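Local structure of glycosyl hydrolases family 31 family protein (Aspergillus niger, 6DRU) at residues N42-I47 against G436-W441; Y95-Y100 against V216-V221; T230-I235 against G610-R615; T548-F553 against Q699-F704. The protein hydrolyses xyloglucan oligosaccharides as a family 31 glycosidase, releasing alpha-xylose from their non-reducing terminal glucose. All blocks are in the same frame, centred on the assembly; numbering follows the deposited sequence.

Contact 1: residues N42-I47 against G436-W441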
# COMPACT_ATOMS: atom_id res chain seq x y z
N ASN A 42 -10.63 -21.64 0.52
CA ASN A 42 -11.51 -21.01 1.48
C ASN A 42 -12.12 -19.71 0.95
O ASN A 42 -12.57 -18.88 1.74
CB ASN A 42 -10.77 -20.74 2.79
CG ASN A 42 -9.46 -19.99 2.58
OD1 ASN A 42 -9.46 -18.83 2.17
ND2 ASN A 42 -8.35 -20.64 2.90
N GLU A 43 -12.12 -19.52 -0.37
CA GLU A 43 -12.77 -18.36 -0.94
C GLU A 43 -14.28 -18.46 -0.77
O GLU A 43 -14.86 -19.55 -0.71
CB GLU A 43 -12.42 -18.22 -2.42
CG GLU A 43 -10.99 -17.79 -2.70
CD GLU A 43 -10.02 -18.96 -2.76
OE1 GLU A 43 -10.49 -20.12 -2.71
OE2 GLU A 43 -8.80 -18.72 -2.85
N ILE A 44 -14.93 -17.30 -0.69
CA ILE A 44 -16.38 -17.22 -0.50
C ILE A 44 -17.06 -17.28 -1.86
O ILE A 44 -16.74 -16.50 -2.76
CB ILE A 44 -16.77 -15.95 0.27
CG1 ILE A 44 -16.35 -16.05 1.75
CG2 ILE A 44 -18.27 -15.69 0.15
CD1 ILE A 44 -14.91 -15.71 2.02
N SER A 45 -18.01 -18.21 -2.00
CA SER A 45 -18.73 -18.43 -3.25
C SER A 45 -20.22 -18.36 -2.97
O SER A 45 -20.68 -18.78 -1.90
CB SER A 45 -18.37 -19.78 -3.88
OG SER A 45 -19.12 -20.00 -5.06
N PHE A 46 -20.96 -17.82 -3.93
CA PHE A 46 -22.40 -17.65 -3.80
C PHE A 46 -23.18 -18.56 -4.74
O PHE A 46 -24.41 -18.44 -4.81
CB PHE A 46 -22.78 -16.18 -4.03
CG PHE A 46 -22.16 -15.24 -3.04
CD1 PHE A 46 -22.74 -15.03 -1.80
CD2 PHE A 46 -20.98 -14.57 -3.34
CE1 PHE A 46 -22.16 -14.17 -0.88
CE2 PHE A 46 -20.40 -13.70 -2.43
CZ PHE A 46 -20.99 -13.50 -1.20
N ILE A 47 -22.51 -19.45 -5.45
CA ILE A 47 -23.16 -20.37 -6.38
C ILE A 47 -23.08 -21.78 -5.82
O ILE A 47 -22.18 -22.12 -5.04
CB ILE A 47 -22.55 -20.30 -7.79
CG1 ILE A 47 -21.10 -20.80 -7.77
CG2 ILE A 47 -22.62 -18.88 -8.34
CD1 ILE A 47 -20.53 -21.03 -9.15
N GLY A 436 -16.37 -7.51 1.64
CA GLY A 436 -17.39 -6.66 2.24
C GLY A 436 -18.80 -6.95 1.76
O GLY A 436 -19.76 -6.84 2.53
N LYS A 437 -18.96 -7.31 0.48
CA LYS A 437 -20.29 -7.59 -0.06
C LYS A 437 -20.97 -8.76 0.63
O LYS A 437 -22.17 -8.96 0.44
CB LYS A 437 -20.20 -7.84 -1.56
CG LYS A 437 -19.42 -6.79 -2.33
CD LYS A 437 -20.10 -5.43 -2.27
CE LYS A 437 -21.23 -5.34 -3.29
NZ LYS A 437 -22.47 -4.77 -2.70
N LEU A 438 -20.23 -9.55 1.41
CA LEU A 438 -20.79 -10.69 2.12
C LEU A 438 -21.56 -10.29 3.38
O LEU A 438 -22.43 -11.04 3.82
CB LEU A 438 -19.67 -11.67 2.49
CG LEU A 438 -19.92 -12.79 3.50
CD1 LEU A 438 -20.92 -13.80 2.96
CD2 LEU A 438 -18.62 -13.48 3.88
N TYR A 439 -21.27 -9.11 3.94
CA TYR A 439 -21.79 -8.77 5.26
C TYR A 439 -23.31 -8.85 5.37
O TYR A 439 -23.80 -9.55 6.27
CB TYR A 439 -21.28 -7.38 5.69
CG TYR A 439 -21.58 -7.05 7.13
CD1 TYR A 439 -22.77 -6.42 7.48
CD2 TYR A 439 -20.69 -7.38 8.14
CE1 TYR A 439 -23.05 -6.12 8.80
CE2 TYR A 439 -20.96 -7.08 9.46
CZ TYR A 439 -22.14 -6.45 9.78
OH TYR A 439 -22.41 -6.15 11.10
N PRO A 440 -24.11 -8.17 4.53
CA PRO A 440 -25.57 -8.31 4.68
C PRO A 440 -26.07 -9.69 4.33
O PRO A 440 -27.07 -10.14 4.90
CB PRO A 440 -26.11 -7.24 3.72
CG PRO A 440 -25.07 -7.12 2.67
CD PRO A 440 -23.76 -7.30 3.38
N TRP A 441 -25.41 -10.38 3.39
CA TRP A 441 -25.78 -11.75 3.07
C TRP A 441 -25.59 -12.67 4.27
O TRP A 441 -26.45 -13.50 4.57
CB TRP A 441 -24.95 -12.23 1.87
CG TRP A 441 -25.38 -13.52 1.25
CD1 TRP A 441 -26.17 -13.67 0.15
CD2 TRP A 441 -25.02 -14.84 1.68
NE1 TRP A 441 -26.34 -15.01 -0.13
CE2 TRP A 441 -25.64 -15.75 0.79
CE3 TRP A 441 -24.24 -15.34 2.72
CZ2 TRP A 441 -25.50 -17.13 0.92
CZ3 TRP A 441 -24.11 -16.72 2.85
CH2 TRP A 441 -24.73 -17.59 1.95
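F46 and W441 form a T-shaped (edge-to-face) aromatic pair between the N-terminal beta-sheet region and the TIM barrel of this family 31 enzyme. F46 lies in the loop between strands 28-35 and 66-68. W441 lies on helix 439-455 of the barrel domain. The F46 ring points its CD1-CE1 edge at one face of the indole. The ring centroid of F46 is 5.0 Å from that of the five-membered ring of W441, and the planes meet at 79°. F46 CE1 stands 3.9 Å from W441 CD2, displaced toward the rim of the indole. F46 CD1 sits 4.0 Å from W441 NE1, so the edge spans the pyrrole part of the indole.

L438 fills in beside this pair. With CG anti to the backbone N (chi1 166°), it extends to the 42-47 loop and divides its methyl groups between F46 and I44. CD1 reaches the F46 ring obliquely, 4.1 Å from F46 CE1. Both aromatic residues have a further edge-to-face neighbour, Y473 for F46 and F479 for W441. N192 accepts a bond from the F46 backbone N and also bonds to S45 OG, which probably helps to hold the loop. The other methyl group of L438 packs against I44, whose side chain crosses it at about a right angle, with L438 CD2 4.0 Å from I44 CG1.

Contact 2: residues Y95-Y100 against V216-V221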
# COMPACT_ATOMS: atom_id res chain seq x y z
N TYR A 95 -5.78 -18.77 -25.74
CA TYR A 95 -5.74 -18.16 -24.41
C TYR A 95 -6.78 -17.06 -24.23
O TYR A 95 -6.81 -16.43 -23.16
CB TYR A 95 -4.34 -17.61 -24.12
CG TYR A 95 -3.80 -16.70 -25.20
CD1 TYR A 95 -4.23 -15.39 -25.32
CD2 TYR A 95 -2.84 -17.16 -26.10
CE1 TYR A 95 -3.74 -14.56 -26.32
CE2 TYR A 95 -2.34 -16.34 -27.09
CZ TYR A 95 -2.80 -15.04 -27.20
OH TYR A 95 -2.30 -14.22 -28.19
N ARG A 96 -7.62 -16.81 -25.23
CA ARG A 96 -8.70 -15.85 -25.13
C ARG A 96 -10.03 -16.58 -25.21
O ARG A 96 -10.17 -17.55 -25.97
CB ARG A 96 -8.61 -14.80 -26.24
CG ARG A 96 -7.43 -13.85 -26.08
CD ARG A 96 -7.76 -12.73 -25.10
NE ARG A 96 -6.56 -12.01 -24.68
CZ ARG A 96 -5.90 -12.25 -23.55
NH1 ARG A 96 -6.32 -13.20 -22.72
NH2 ARG A 96 -4.81 -11.55 -23.25
N LEU A 97 -11.01 -16.12 -24.44
CA LEU A 97 -12.30 -16.80 -24.33
C LEU A 97 -13.36 -16.09 -25.16
O LEU A 97 -13.38 -14.86 -25.24
CB LEU A 97 -12.74 -16.89 -22.87
CG LEU A 97 -11.73 -17.46 -21.88
CD1 LEU A 97 -12.37 -17.63 -20.51
CD2 LEU A 97 -11.17 -18.78 -22.38
N SER A 98 -14.26 -16.88 -25.76
CA SER A 98 -15.41 -16.36 -26.49
C SER A 98 -16.56 -17.34 -26.31
O SER A 98 -16.35 -18.55 -26.29
CB SER A 98 -15.09 -16.17 -27.98
OG SER A 98 -14.74 -17.39 -28.59
N PHE A 99 -17.77 -16.80 -26.19
CA PHE A 99 -18.95 -17.59 -25.88
C PHE A 99 -20.03 -17.38 -26.93
O PHE A 99 -20.39 -16.24 -27.24
CB PHE A 99 -19.49 -17.24 -24.49
CG PHE A 99 -18.54 -17.55 -23.37
CD1 PHE A 99 -18.48 -18.82 -22.83
CD2 PHE A 99 -17.68 -16.58 -22.88
CE1 PHE A 99 -17.60 -19.11 -21.80
CE2 PHE A 99 -16.80 -16.86 -21.86
CZ PHE A 99 -16.75 -18.13 -21.32
N TYR A 100 -20.55 -18.48 -27.47
CA TYR A 100 -21.61 -18.46 -28.46
C TYR A 100 -22.82 -19.24 -27.95
O TYR A 100 -22.70 -20.11 -27.08
CB TYR A 100 -21.15 -19.06 -29.79
CG TYR A 100 -19.98 -18.35 -30.44
CD1 TYR A 100 -18.68 -18.61 -30.03
CD2 TYR A 100 -20.19 -17.44 -31.47
CE1 TYR A 100 -17.61 -17.96 -30.63
CE2 TYR A 100 -19.13 -16.79 -32.07
CZ TYR A 100 -17.84 -17.06 -31.64
OH TYR A 100 -16.78 -16.41 -32.24
N VAL A 216 -10.46 -14.99 -9.29
CA VAL A 216 -11.57 -14.45 -10.07
C VAL A 216 -12.48 -15.60 -10.46
O VAL A 216 -12.01 -16.69 -10.81
CB VAL A 216 -11.06 -13.68 -11.31
CG1 VAL A 216 -12.22 -13.07 -12.07
CG2 VAL A 216 -10.07 -12.61 -10.90
N ASP A 217 -13.79 -15.36 -10.40
CA ASP A 217 -14.77 -16.42 -10.60
C ASP A 217 -16.04 -15.83 -11.18
O ASP A 217 -16.64 -14.93 -10.57
CB ASP A 217 -15.06 -17.14 -9.27
CG ASP A 217 -15.96 -18.35 -9.44
OD1 ASP A 217 -16.27 -18.73 -10.59
OD2 ASP A 217 -16.35 -18.94 -8.41
N TYR A 218 -16.46 -16.32 -12.35
CA TYR A 218 -17.72 -15.89 -12.93
C TYR A 218 -18.36 -17.05 -13.68
O TYR A 218 -17.70 -18.03 -14.03
CB TYR A 218 -17.55 -14.68 -13.86
CG TYR A 218 -16.72 -14.91 -15.11
CD1 TYR A 218 -17.31 -15.41 -16.27
CD2 TYR A 218 -15.38 -14.58 -15.15
CE1 TYR A 218 -16.57 -15.61 -17.42
CE2 TYR A 218 -14.62 -14.78 -16.30
CZ TYR A 218 -15.23 -15.29 -17.43
OH TYR A 218 -14.49 -15.48 -18.57
N VAL A 219 -19.67 -16.92 -13.91
CA VAL A 219 -20.48 -17.93 -14.59
C VAL A 219 -21.30 -17.24 -15.66
O VAL A 219 -21.88 -16.17 -15.41
CB VAL A 219 -21.40 -18.69 -13.61
CG1 VAL A 219 -22.23 -19.73 -14.35
CG2 VAL A 219 -20.58 -19.36 -12.51
N ILE A 220 -21.35 -17.83 -16.85
CA ILE A 220 -22.16 -17.32 -17.96
C ILE A 220 -23.09 -18.42 -18.42
O ILE A 220 -22.67 -19.57 -18.61
CB ILE A 220 -21.28 -16.80 -19.11
CG1 ILE A 220 -22.15 -16.26 -20.25
CG2 ILE A 220 -20.32 -17.87 -19.61
CD1 ILE A 220 -21.36 -15.56 -21.34
N VAL A 221 -24.37 -18.08 -18.59
CA VAL A 221 -25.39 -19.03 -19.01
C VAL A 221 -26.18 -18.43 -20.16
O VAL A 221 -26.51 -17.24 -20.14
CB VAL A 221 -26.33 -19.41 -17.83
CG1 VAL A 221 -26.93 -18.17 -17.20
CG2 VAL A 221 -27.41 -20.37 -18.30
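The strands carrying F99 and I220 run in roughly the same direction, with F99 CA 8.6 Å from I220 CA, a spacing for two sheets packed face to face and not for neighbours in one sheet. F99 belongs to the antiparallel sheet with strands 81-85 and 108-113. I220 belongs to the larger mixed sheet, between strands 28-35 and 187-191. Y95 and R96 together lie opposite T86, a classic beta bulge.

The main contact is a CH-pi interaction. I220 CG2 lies over one face of the F99 ring, 3.8 Å from its centroid and 16° off the ring normal. It is shifted toward the rim, and its nearest ring atom is F99 CE1, at 3.7 Å. I220 CG1 is anti to the backbone N (chi1 180°), and the chain extends on to CD1. That methyl group reaches the base of the same ring, 4.0 Å from F99 CG. One isoleucine thus spans the ring with two methyl groups.

Y218 approaches beside it. Its hydroxyl end lies near the plane of the F99 ring, at the edge, with Y218 OH 4.3 Å from F99 CE2. The same oxygen touches L97, at 3.6 Å from L97 CD1. The Y218 ring is also flanked by F189 and F141.

All four touching residues are buried. The two sheets are held here by dispersion and CH-pi contact, and across this contact the tyrosine hydroxyl meets only a ring edge and a methyl group.

Contact 3: residues T230-I235 against G610-R615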
# COMPACT_ATOMS: atom_id res chain seq x y z
N THR A 230 -36.36 -18.63 -18.72
CA THR A 230 -35.33 -19.65 -18.62
C THR A 230 -34.07 -19.10 -17.98
O THR A 230 -33.44 -19.77 -17.16
CB THR A 230 -35.03 -20.24 -20.00
OG1 THR A 230 -36.21 -20.84 -20.53
CG2 THR A 230 -33.94 -21.29 -19.90
N LEU A 231 -33.68 -17.87 -18.34
CA LEU A 231 -32.53 -17.24 -17.72
C LEU A 231 -32.69 -17.18 -16.20
O LEU A 231 -31.77 -17.53 -15.45
CB LEU A 231 -32.32 -15.83 -18.29
CG LEU A 231 -31.68 -15.74 -19.67
CD1 LEU A 231 -31.60 -14.29 -20.12
CD2 LEU A 231 -30.29 -16.36 -19.65
N GLN A 232 -33.87 -16.77 -15.73
CA GLN A 232 -34.12 -16.75 -14.29
C GLN A 232 -34.18 -18.16 -13.71
O GLN A 232 -33.84 -18.36 -12.54
CB GLN A 232 -35.42 -16.00 -13.99
CG GLN A 232 -35.33 -14.50 -14.22
CD GLN A 232 -34.30 -13.84 -13.32
OE1 GLN A 232 -34.23 -14.12 -12.13
NE2 GLN A 232 -33.50 -12.95 -13.89
N GLN A 233 -34.60 -19.14 -14.51
CA GLN A 233 -34.56 -20.53 -14.06
C GLN A 233 -33.12 -20.99 -13.84
O GLN A 233 -32.83 -21.73 -12.90
CB GLN A 233 -35.26 -21.44 -15.06
CG GLN A 233 -35.84 -22.71 -14.45
CD GLN A 233 -36.23 -23.72 -15.51
OE1 GLN A 233 -36.81 -23.37 -16.54
NE2 GLN A 233 -35.93 -24.99 -15.26
N ARG A 234 -32.21 -20.55 -14.71
CA ARG A 234 -30.80 -20.92 -14.59
C ARG A 234 -30.11 -20.16 -13.46
O ARG A 234 -29.30 -20.73 -12.73
CB ARG A 234 -30.08 -20.69 -15.91
CG ARG A 234 -30.71 -21.39 -17.10
CD ARG A 234 -30.36 -22.86 -17.14
NE ARG A 234 -30.91 -23.52 -18.32
CZ ARG A 234 -32.04 -24.22 -18.34
NH1 ARG A 234 -32.76 -24.34 -17.23
NH2 ARG A 234 -32.46 -24.78 -19.46
N ILE A 235 -30.42 -18.87 -13.32
CA ILE A 235 -29.80 -18.06 -12.26
C ILE A 235 -30.18 -18.61 -10.89
O ILE A 235 -29.32 -18.76 -10.01
CB ILE A 235 -30.21 -16.59 -12.41
CG1 ILE A 235 -29.62 -15.99 -13.69
CG2 ILE A 235 -29.76 -15.78 -11.19
CD1 ILE A 235 -30.18 -14.62 -14.02
N GLY A 610 -37.93 -20.26 -10.00
CA GLY A 610 -37.49 -18.88 -10.03
C GLY A 610 -38.35 -18.01 -10.92
O GLY A 610 -37.87 -16.99 -11.44
N ARG A 611 -39.61 -18.39 -11.12
CA ARG A 611 -40.56 -17.62 -11.90
C ARG A 611 -40.78 -16.26 -11.24
O ARG A 611 -41.31 -16.20 -10.13
CB ARG A 611 -41.88 -18.38 -12.03
CG ARG A 611 -42.79 -17.90 -13.13
CD ARG A 611 -42.09 -17.98 -14.47
NE ARG A 611 -42.97 -17.63 -15.58
CZ ARG A 611 -43.52 -18.53 -16.39
NH1 ARG A 611 -43.27 -19.82 -16.22
NH2 ARG A 611 -44.31 -18.13 -17.38
N SER A 612 -40.36 -15.19 -11.90
CA SER A 612 -40.39 -13.87 -11.28
C SER A 612 -41.81 -13.48 -10.90
O SER A 612 -42.76 -13.70 -11.65
CB SER A 612 -39.80 -12.83 -12.23
OG SER A 612 -38.47 -13.16 -12.60
N ILE A 613 -41.94 -12.89 -9.71
CA ILE A 613 -43.25 -12.53 -9.17
C ILE A 613 -43.74 -11.25 -9.83
O ILE A 613 -44.70 -11.27 -10.61
CB ILE A 613 -43.21 -12.41 -7.64
CG1 ILE A 613 -42.78 -13.75 -7.03
CG2 ILE A 613 -44.56 -11.98 -7.10
CD1 ILE A 613 -42.67 -13.72 -5.53
N MET A 614 -43.09 -10.12 -9.54
CA MET A 614 -43.38 -8.90 -10.27
C MET A 614 -42.44 -8.83 -11.47
O MET A 614 -41.22 -8.97 -11.33
CB MET A 614 -43.26 -7.65 -9.39
CG MET A 614 -41.94 -7.42 -8.70
SD MET A 614 -42.05 -5.97 -7.62
CE MET A 614 -42.29 -4.66 -8.82
N ARG A 615 -43.02 -8.64 -12.65
CA ARG A 615 -42.37 -8.98 -13.91
C ARG A 615 -42.26 -7.76 -14.82
O ARG A 615 -43.30 -7.19 -15.21
CB ARG A 615 -43.15 -10.09 -14.61
CG ARG A 615 -43.32 -11.34 -13.76
CD ARG A 615 -44.28 -12.34 -14.39
NE ARG A 615 -43.80 -12.85 -15.67
CZ ARG A 615 -42.86 -13.78 -15.80
NH1 ARG A 615 -42.30 -14.31 -14.73
NH2 ARG A 615 -42.49 -14.18 -17.01
O HOH W 1 -35.94 -15.34 -10.25
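Q232 turns its aliphatic part toward the turn at G610 and S612, and its amide bends off to one side. The bond from CA to CB points at the turn. Q232 CB lies 3.7 Å from G610 O, and Q232 CG lies 3.8 Å from S612 OG. The chain is kinked at chi2 (-62°), which swings the amide away from a straight extension of the side chain.

The two ends of the amide have separate partners. Q232 OE1 accepts a hydrogen bond from a water at 2.8 Å. The same water donates a second bond to G610 O, also at 2.8 Å, and so bridges side chain and backbone. Q232 NE2 bonds to A507 O. With both ends engaged, rotation of the amide is probably restricted.

G610 is the first residue to leave helical geometry after helix 596-609, and its positive phi (71°) suits glycine. Its carbonyl meets both Q232 CB and the water. Beyond it, R615 NH1 donates to S612 O at 3.2 Å, along a fairly straight N-H...O line of 165°. The carbonyl oxygen lies in the guanidinium plane. This bond probably helps to hold the turn.

R615, in the strand that follows the turn, also forms salt bridges with two residues outside both segments, D229 of helix 228-239 and D620. Helix 228-239 also packs L231, Q232 and I235 against strand 176-183. The turn itself leads from helix 596-609 into strand 614-615 of the C-terminal domain, next to strand 643-645.

Contact 4: residues T548-F553 against Q699-F704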
# COMPACT_ATOMS: atom_id res chain seq x y z
N THR A 548 -49.08 -1.01 -3.04
CA THR A 548 -48.51 -2.08 -2.23
C THR A 548 -49.40 -3.31 -2.19
O THR A 548 -48.91 -4.40 -1.85
CB THR A 548 -48.24 -1.58 -0.81
OG1 THR A 548 -49.48 -1.32 -0.15
CG2 THR A 548 -47.41 -0.31 -0.85
N THR A 549 -50.68 -3.17 -2.52
CA THR A 549 -51.55 -4.35 -2.64
C THR A 549 -51.05 -5.29 -3.72
O THR A 549 -51.18 -6.52 -3.59
CB THR A 549 -52.98 -3.92 -2.94
OG1 THR A 549 -53.35 -2.82 -2.10
CG2 THR A 549 -53.95 -5.07 -2.71
N PHE A 550 -50.47 -4.75 -4.79
CA PHE A 550 -49.99 -5.56 -5.90
C PHE A 550 -48.47 -5.61 -5.92
O PHE A 550 -47.84 -5.36 -6.95
CB PHE A 550 -50.55 -5.02 -7.22
CG PHE A 550 -52.05 -4.92 -7.23
CD1 PHE A 550 -52.83 -6.00 -7.63
CD2 PHE A 550 -52.69 -3.76 -6.82
CE1 PHE A 550 -54.20 -5.91 -7.64
CE2 PHE A 550 -54.07 -3.67 -6.83
CZ PHE A 550 -54.83 -4.75 -7.23
N LEU A 551 -47.89 -5.93 -4.77
CA LEU A 551 -46.46 -6.12 -4.58
C LEU A 551 -46.25 -7.44 -3.85
O LEU A 551 -47.18 -7.97 -3.24
CB LEU A 551 -45.83 -4.98 -3.78
CG LEU A 551 -45.61 -3.66 -4.52
CD1 LEU A 551 -45.08 -2.60 -3.58
CD2 LEU A 551 -44.66 -3.87 -5.69
N PRO A 552 -45.05 -8.02 -3.93
CA PRO A 552 -44.81 -9.31 -3.27
C PRO A 552 -45.18 -9.31 -1.79
O PRO A 552 -45.66 -10.33 -1.28
CB PRO A 552 -43.31 -9.54 -3.48
CG PRO A 552 -43.03 -8.85 -4.77
CD PRO A 552 -43.89 -7.62 -4.76
N PHE A 553 -45.00 -8.19 -1.10
CA PHE A 553 -45.43 -8.05 0.28
C PHE A 553 -46.04 -6.67 0.47
O PHE A 553 -45.45 -5.67 0.06
CB PHE A 553 -44.26 -8.26 1.26
CG PHE A 553 -43.75 -9.68 1.29
CD1 PHE A 553 -44.33 -10.61 2.13
CD2 PHE A 553 -42.70 -10.07 0.48
CE1 PHE A 553 -43.87 -11.92 2.16
CE2 PHE A 553 -42.24 -11.37 0.50
CZ PHE A 553 -42.82 -12.30 1.35
N GLN A 699 -59.62 6.18 -5.53
CA GLN A 699 -59.85 4.87 -4.93
C GLN A 699 -59.47 3.72 -5.85
O GLN A 699 -59.49 2.56 -5.40
CB GLN A 699 -61.32 4.72 -4.52
CG GLN A 699 -62.03 6.03 -4.22
CD GLN A 699 -62.59 6.69 -5.47
OE1 GLN A 699 -62.89 6.01 -6.45
NE2 GLN A 699 -62.74 8.01 -5.43
N HIS A 700 -59.15 3.99 -7.11
CA HIS A 700 -58.86 2.95 -8.09
C HIS A 700 -57.43 3.08 -8.58
O HIS A 700 -56.99 4.17 -8.97
CB HIS A 700 -59.83 3.03 -9.28
CG HIS A 700 -61.25 2.70 -8.92
ND1 HIS A 700 -61.58 2.01 -7.77
CD2 HIS A 700 -62.41 2.96 -9.55
CE1 HIS A 700 -62.90 1.86 -7.72
NE2 HIS A 700 -63.42 2.43 -8.78
N ILE A 701 -56.69 1.98 -8.55
CA ILE A 701 -55.34 1.90 -9.11
C ILE A 701 -55.42 1.20 -10.46
O ILE A 701 -56.03 0.12 -10.55
CB ILE A 701 -54.37 1.18 -8.17
CG1 ILE A 701 -52.99 1.06 -8.82
CG2 ILE A 701 -54.91 -0.18 -7.73
CD1 ILE A 701 -51.95 0.43 -7.95
N PRO A 702 -54.85 1.77 -11.53
CA PRO A 702 -54.97 1.14 -12.85
C PRO A 702 -54.41 -0.27 -12.90
O PRO A 702 -53.19 -0.48 -12.79
CB PRO A 702 -54.18 2.09 -13.76
CG PRO A 702 -54.24 3.41 -13.05
CD PRO A 702 -54.20 3.08 -11.59
N VAL A 703 -55.29 -1.25 -13.05
CA VAL A 703 -54.93 -2.66 -13.09
C VAL A 703 -55.78 -3.35 -14.14
O VAL A 703 -57.01 -3.24 -14.12
CB VAL A 703 -55.11 -3.35 -11.72
CG1 VAL A 703 -55.00 -4.86 -11.86
CG2 VAL A 703 -54.08 -2.84 -10.72
N PHE A 704 -55.13 -4.05 -15.07
CA PHE A 704 -55.80 -4.90 -16.04
C PHE A 704 -55.49 -6.36 -15.70
O PHE A 704 -54.61 -6.66 -14.89
CB PHE A 704 -55.34 -4.59 -17.47
CG PHE A 704 -55.60 -3.17 -17.89
CD1 PHE A 704 -54.75 -2.15 -17.49
CD2 PHE A 704 -56.69 -2.86 -18.69
CE1 PHE A 704 -54.99 -0.85 -17.88
CE2 PHE A 704 -56.93 -1.56 -19.08
CZ PHE A 704 -56.07 -0.55 -18.68
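F550 makes a CH-pi contact with V703. V703 CG2 sits over one face of the phenyl ring, 4.1 Å from its centroid and 14° off the ring normal. It is displaced toward the rim, where it comes within 4.0 Å of F550 CE2 and equally near F550 CZ. The V703 rotamer (chi1 168°) sets CG1 anti to the backbone N and leaves CG2 to lie on the ring.

Apolar packing adds I701. Its CG2 approaches the ring obliquely, 3.7 Å from F550 CE2, and the two side chains run antiparallel alongside each other. The same ring corner therefore serves both aliphatic residues. All three residues are buried.

Several backbone carbonyls of the two segments are bonded to residues outside them. F550 O accepts a bond from Y643 OH. R592 gathers the carbonyl oxygens of T549, L551 and P552, which probably helps to fix the course of the loop. I701 O bonds to W681 NE1.

The contact joins two domains of the family 31 fold. Segment 548-553 links helix 535-548 to barrel strand 554-555. Segment 699-704 leads into strand 703-705 of the C-terminal antiparallel sheet. F550 also rests on L649 and V651 of the adjoining strand 649-651, and on L591 of helix 582-594.

How the contacts relate
Contacts 2, 3 and 4 are buried; contact 1 is only partly so. Contact 2 joins two sheets of the N-terminal region, contact 1 joins that region to the barrel, and contact 4 joins the barrel to the C-terminal domain. Contacts 3 and 4 both reach the C-terminal sheet and touch each other, with M614 SD 3.8 Å from P552 CD. Contact 2 borders contact 1 through V219 and I47, and contact 3 through V221 and R234. Contacts 2 and 4 lie on opposite sides of the chain centre, yet both lay a methyl group over a phenylalanine face. Contact 1 pairs two rings instead. Contact 3 differs in using a water that links a side-chain amide to a backbone carbonyl.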